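Local coordinates for phospholipase C-beta (PLC-beta) (Sepia officinalis, PDB 3QR0), which belongs to the multidomain phospholipase C-beta family, in which a PH domain, EF-hand-like modules, a TIM-barrel core split into X and Y parts and a C2 domain are joined, at residues L22-F28 / E40-V45; K48-L52 / L64-A68. One frame throughout, in Å; residues are numbered along the deposited sequence.

How the contacts relate
The chain enters the PH domain through helix 20-24 and turns at G25 into strand 26-31. Contact 1 closes the first hairpin, where strand 39-45 returns along strand 26-31 and reaches back to the helix. The chain then turns through D46 into strand 51-54, and contact 2 closes the next hairpin with strand 63-66. The two loops follow in series and neither nests in the other. Strands 39-45 and 51-54 are neighbours in one antiparallel sheet, so the contacts touch: V45 CG2 lies 3.7 Å from L52 CD2. Together they tie four successive strands, with helix 127-141 packed against residues of both.

Contact 1: L22-F28 / E40-V45; sequences LIKGDKF and EILLRV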
loop_
_atom_site.group_PDB
_atom_site.type_symbol
_atom_site.label_atom_id
_atom_site.label_comp_id
_atom_site.label_asym_id
_atom_site.label_seq_id
_atom_site.Cartn_x
_atom_site.Cartn_y
_atom_site.Cartn_z
ATOM N N LEU A 22 3.676 15.114 23.787
ATOM C CA LEU A 22 2.863 13.928 23.497
ATOM C C LEU A 22 3.311 12.708 24.297
ATOM O O LEU A 22 2.499 11.827 24.585
ATOM C CB LEU A 22 2.865 13.579 22.001
ATOM C CG LEU A 22 2.451 14.639 20.966
ATOM C CD1 LEU A 22 1.635 13.990 19.856
ATOM C CD2 LEU A 22 1.690 15.813 21.579
ATOM N N ILE A 23 4.596 12.658 24.640
ATOM C CA ILE A 23 5.144 11.590 25.479
ATOM C C ILE A 23 4.605 11.697 26.906
ATOM O O ILE A 23 4.202 10.697 27.505
ATOM C CB ILE A 23 6.694 11.627 25.482
ATOM C CG1 ILE A 23 7.226 11.233 24.101
ATOM C CG2 ILE A 23 7.268 10.693 26.547
ATOM C CD1 ILE A 23 8.726 11.324 23.973
ATOM N N LYS A 24 4.608 12.916 27.441
ATOM C CA LYS A 24 3.989 13.210 28.728
ATOM C C LYS A 24 2.475 13.003 28.637
ATOM O O LYS A 24 1.873 12.350 29.488
ATOM C CB LYS A 24 4.300 14.651 29.139
ATOM C CG LYS A 24 3.447 15.193 30.271
ATOM C CD LYS A 24 3.765 16.653 30.553
ATOM C CE LYS A 24 3.067 17.603 29.589
ATOM N NZ LYS A 24 1.599 17.641 29.790
ATOM N N GLY A 25 1.871 13.584 27.604
ATOM C CA GLY A 25 0.462 13.372 27.314
ATOM C C GLY A 25 -0.385 14.588 27.595
ATOM O O GLY A 25 0.038 15.504 28.298
ATOM N N ASP A 26 -1.588 14.586 27.035
ATOM C CA ASP A 26 -2.544 15.659 27.239
ATOM C C ASP A 26 -3.883 15.081 27.703
ATOM O O ASP A 26 -4.186 13.904 27.474
ATOM C CB ASP A 26 -2.714 16.479 25.951
ATOM C CG ASP A 26 -1.663 17.579 25.807
ATOM O OD1 ASP A 26 -1.459 18.350 26.771
ATOM O OD2 ASP A 26 -1.055 17.684 24.724
ATOM N N LYS A 27 -4.662 15.919 28.373
ATOM C CA LYS A 27 -5.964 15.530 28.891
ATOM C C LYS A 27 -7.012 15.694 27.798
ATOM O O LYS A 27 -7.024 16.698 27.085
ATOM C CB LYS A 27 -6.319 16.375 30.119
ATOM C CG LYS A 27 -5.292 16.259 31.247
ATOM C CD LYS A 27 -5.316 17.447 32.215
ATOM C CE LYS A 27 -6.161 17.185 33.449
ATOM N NZ LYS A 27 -5.775 18.071 34.586
ATOM N N PHE A 28 -7.863 14.683 27.647
ATOM C CA PHE A 28 -8.974 14.726 26.695
ATOM C C PHE A 28 -10.214 14.149 27.344
ATOM O O PHE A 28 -10.114 13.299 28.225
ATOM C CB PHE A 28 -8.681 13.872 25.461
ATOM C CG PHE A 28 -7.580 14.395 24.582
ATOM C CD1 PHE A 28 -7.876 15.149 23.452
ATOM C CD2 PHE A 28 -6.253 14.087 24.851
ATOM C CE1 PHE A 28 -6.866 15.615 22.619
ATOM C CE2 PHE A 28 -5.232 14.549 24.025
ATOM C CZ PHE A 28 -5.542 15.317 22.906
ATOM N N GLU A 40 -12.667 11.497 31.272
ATOM C CA GLU A 40 -11.431 12.229 31.047
ATOM C C GLU A 40 -10.270 11.250 31.066
ATOM O O GLU A 40 -10.147 10.438 31.990
ATOM C CB GLU A 40 -11.228 13.302 32.110
ATOM C CG GLU A 40 -10.079 14.254 31.790
ATOM C CD GLU A 40 -9.676 15.090 32.978
ATOM O OE1 GLU A 40 -10.566 15.690 33.608
ATOM O OE2 GLU A 40 -8.467 15.143 33.277
ATOM N N ILE A 41 -9.422 11.332 30.044
ATOM C CA ILE A 41 -8.258 10.467 29.938
ATOM C C ILE A 41 -6.979 11.285 29.754
ATOM O O ILE A 41 -7.026 12.433 29.300
ATOM C CB ILE A 41 -8.396 9.471 28.764
ATOM C CG1 ILE A 41 -8.439 10.200 27.414
ATOM C CG2 ILE A 41 -9.642 8.617 28.944
ATOM C CD1 ILE A 41 -8.144 9.309 26.222
ATOM N N LEU A 42 -5.850 10.686 30.127
ATOM C CA LEU A 42 -4.540 11.205 29.760
ATOM C C LEU A 42 -4.054 10.375 28.577
ATOM O O LEU A 42 -3.680 9.215 28.747
ATOM C CB LEU A 42 -3.557 11.100 30.925
ATOM C CG LEU A 42 -2.122 11.567 30.637
ATOM C CD1 LEU A 42 -2.100 13.067 30.337
ATOM C CD2 LEU A 42 -1.197 11.222 31.810
ATOM N N LEU A 43 -4.096 10.965 27.385
ATOM C CA LEU A 43 -3.674 10.288 26.163
ATOM C C LEU A 43 -2.174 10.494 25.986
ATOM O O LEU A 43 -1.675 11.599 26.181
ATOM C CB LEU A 43 -4.437 10.847 24.956
ATOM C CG LEU A 43 -4.278 10.125 23.614
ATOM C CD1 LEU A 43 -4.769 8.680 23.716
ATOM C CD2 LEU A 43 -5.030 10.874 22.515
ATOM N N ARG A 44 -1.456 9.432 25.641
ATOM C CA ARG A 44 -0.007 9.510 25.468
ATOM C C ARG A 44 0.442 8.761 24.220
ATOM O O ARG A 44 -0.258 7.868 23.736
ATOM C CB ARG A 44 0.708 8.944 26.697
ATOM C CG ARG A 44 0.274 9.567 28.020
ATOM C CD ARG A 44 0.962 8.902 29.190
ATOM N NE ARG A 44 2.384 9.228 29.231
ATOM C CZ ARG A 44 3.266 8.661 30.048
ATOM N NH1 ARG A 44 2.879 7.720 30.904
ATOM N NH2 ARG A 44 4.541 9.039 30.012
ATOM N N VAL A 45 1.605 9.154 23.702
ATOM C CA VAL A 45 2.277 8.451 22.607
ATOM C C VAL A 45 3.578 7.876 23.157
ATOM O O VAL A 45 4.275 8.533 23.941
ATOM C CB VAL A 45 2.605 9.409 21.437
ATOM C CG1 VAL A 45 3.202 8.645 20.252
ATOM C CG2 VAL A 45 1.351 10.184 21.009
HETATM O O HOH W 1 4.698 8.087 26.528
#
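Strands 26-28 and 40-45 run antiparallel, with D26-L43 and F28-I41 as hydrogen-bonded pairs and K27-L42 as the non-hydrogen-bonded pair between them. I41 N to F28 O is the shortest of these bonds, 2.8 Å and close to straight at 170°. On the N-terminal side of G25 the strand meets the helix end instead, where V45 N bonds L22 O. G25 has positive phi as the chain leaves the helix, and its CA sits only 3.0 Å from L43 O.

R44 holds the helix end. Its chain bends at chi3 (70°), which turns the guanidinium side-on to the I23 carbonyl. R44 NE reaches I23 O at 2.9 Å and R44 NH2 reaches it at 3.0 Å. The oxygen is almost coplanar with the guanidinium, at its rim. Water 1 also donates to I23 O and to V45 O, so three donors meet one carbonyl.

D26, F28, I41 and L43 point to one face, and the last three are buried. L43 CB meets the F28 ring obliquely, 3.7 Å from CD2. L22 and V45 run alongside each other, CB to CG2. W133 of helix 127-141 covers this side. It meets the F28 ring edge-to-face and gives its NE1 hydrogen to D26 OD2.

K27 and L42 point to the other face. L42 CD1 packs on the backbone of G25. K27 NZ is 4.2 Å from E40 OE2, too far for a salt bridge, though the opposite charges probably attract. This is the first beta hairpin of a PH domain, backed by the domain's C-terminal helix.

Contact 2: K48-L52 / L64-A68; sequences KGYFL and LLDLA
L52, L67 and F51 have the most surface buried here. L52 is paired on its backbone with L65: L52 N bonds L65 O at 3.0 Å and L65 N bonds L52 O at 2.8 Å. Its side chain crosses that of L67 at about a right angle, with L52 CG 3.8 Å from L67 CD2. V137 of helix 127-141 touches both leucines.

L67 leans on the backbone of G49 and Y50, just ahead of strand 51-54. Its CB and CG rest against Y50 O, and L67 CD1 lies 3.5 Å from G49 O. Its own N bonds Y50 O, with the donor tilted 30° from the carbonyl plane. Water 2 donates to the same oxygen, so Y50 O has two donors. The pairing belongs to the hairpin of strands 51-54 and 63-66, with 63-66 an edge strand of the PH-domain sheet.

F51 lies on the opposite face from L52. With CG anti to its carbonyl carbon (chi1 -60°), the ring runs beside L64. F51 CD1 is 3.7 Å from L64 CD1, and F51 CE1 is 4.0 Å from D66 CG. The ring and the D66 carboxylate are turned 53° apart. D66 OD1 accepts from A68 N at 2.9 Å, which makes an Asx turn at D66. The same OD1 forms a salt bridge with K157 of helix 151-165, whose side chain also touches F51.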
loop_
_atom_site.group_PDB
_atom_site.type_symbol
_atom_site.label_atom_id
_atom_site.label_comp_id
_atom_site.label_asym_id
_atom_site.label_seq_id
_atom_site.Cartn_x
_atom_site.Cartn_y
_atom_site.Cartn_z
ATOM N N LYS A 48 8.596 6.240 20.408
ATOM C CA LYS A 48 8.886 5.883 19.008
ATOM C C LYS A 48 7.730 6.149 18.044
ATOM O O LYS A 48 7.859 5.877 16.854
ATOM C CB LYS A 48 9.292 4.406 18.906
ATOM C CG LYS A 48 10.548 4.050 19.694
ATOM C CD LYS A 48 11.763 4.801 19.181
ATOM C CE LYS A 48 13.063 4.123 19.599
ATOM N NZ LYS A 48 14.240 4.712 18.909
ATOM N N GLY A 49 6.611 6.670 18.547
ATOM C CA GLY A 49 5.450 6.963 17.709
ATOM C C GLY A 49 4.760 5.729 17.135
ATOM O O GLY A 49 4.368 5.722 15.968
ATOM N N TYR A 50 4.605 4.688 17.953
ATOM C CA TYR A 50 3.964 3.441 17.514
ATOM C C TYR A 50 2.566 3.224 18.075
ATOM O O TYR A 50 1.757 2.534 17.449
ATOM C CB TYR A 50 4.822 2.231 17.888
ATOM C CG TYR A 50 6.165 2.179 17.197
ATOM C CD1 TYR A 50 6.308 2.583 15.865
ATOM C CD2 TYR A 50 7.287 1.702 17.858
ATOM C CE1 TYR A 50 7.531 2.528 15.226
ATOM C CE2 TYR A 50 8.521 1.637 17.217
ATOM C CZ TYR A 50 8.630 2.052 15.900
ATOM O OH TYR A 50 9.838 2.001 15.244
ATOM N N PHE A 51 2.296 3.787 19.252
ATOM C CA PHE A 51 1.029 3.585 19.948
ATOM C C PHE A 51 0.494 4.877 20.525
ATOM O O PHE A 51 1.265 5.711 21.000
ATOM C CB PHE A 51 1.209 2.611 21.118
ATOM C CG PHE A 51 1.690 1.251 20.716
ATOM C CD1 PHE A 51 0.808 0.315 20.203
ATOM C CD2 PHE A 51 3.024 0.896 20.875
ATOM C CE1 PHE A 51 1.249 -0.954 19.829
ATOM C CE2 PHE A 51 3.476 -0.368 20.503
ATOM C CZ PHE A 51 2.588 -1.294 19.984
ATOM N N LEU A 52 -0.825 5.033 20.465
ATOM C CA LEU A 52 -1.554 5.916 21.364
ATOM C C LEU A 52 -2.020 5.041 22.515
ATOM O O LEU A 52 -2.487 3.924 22.285
ATOM C CB LEU A 52 -2.787 6.506 20.680
ATOM C CG LEU A 52 -2.567 7.547 19.589
ATOM C CD1 LEU A 52 -3.896 7.916 18.945
ATOM C CD2 LEU A 52 -1.908 8.761 20.185
ATOM N N LEU A 64 -5.231 1.023 24.172
ATOM C CA LEU A 64 -4.304 1.515 23.160
ATOM C C LEU A 64 -4.874 1.470 21.756
ATOM O O LEU A 64 -5.855 0.772 21.488
ATOM C CB LEU A 64 -2.975 0.741 23.209
ATOM C CG LEU A 64 -2.950 -0.701 22.686
ATOM C CD1 LEU A 64 -1.520 -1.200 22.599
ATOM C CD2 LEU A 64 -3.778 -1.623 23.566
ATOM N N LEU A 65 -4.251 2.253 20.882
ATOM C CA LEU A 65 -4.437 2.158 19.446
ATOM C C LEU A 65 -3.067 1.964 18.799
ATOM O O LEU A 65 -2.149 2.767 19.006
ATOM C CB LEU A 65 -5.094 3.417 18.888
ATOM C CG LEU A 65 -6.578 3.631 19.185
ATOM C CD1 LEU A 65 -7.029 4.968 18.602
ATOM C CD2 LEU A 65 -7.434 2.484 18.643
ATOM N N ASP A 66 -2.934 0.881 18.043
ATOM C CA ASP A 66 -1.730 0.604 17.270
ATOM C C ASP A 66 -1.785 1.507 16.047
ATOM O O ASP A 66 -2.671 1.359 15.200
ATOM C CB ASP A 66 -1.712 -0.874 16.865
ATOM C CG ASP A 66 -0.420 -1.296 16.182
ATOM O OD1 ASP A 66 0.249 -0.456 15.556
ATOM O OD2 ASP A 66 -0.083 -2.497 16.261
ATOM N N LEU A 67 -0.838 2.440 15.957
ATOM C CA LEU A 67 -0.847 3.434 14.885
ATOM C C LEU A 67 -0.645 2.817 13.494
ATOM O O LEU A 67 -0.904 3.474 12.485
ATOM C CB LEU A 67 0.199 4.520 15.143
ATOM C CG LEU A 67 -0.045 5.405 16.368
ATOM C CD1 LEU A 67 1.009 6.492 16.454
ATOM C CD2 LEU A 67 -1.441 6.024 16.345
ATOM N N ALA A 68 -0.215 1.555 13.451
ATOM C CA ALA A 68 -0.144 0.790 12.204
ATOM C C ALA A 68 -1.499 0.685 11.488
ATOM O O ALA A 68 -1.536 0.485 10.280
ATOM C CB ALA A 68 0.413 -0.601 12.467
HETATM O O HOH W 2 2.621 1.675 14.852
#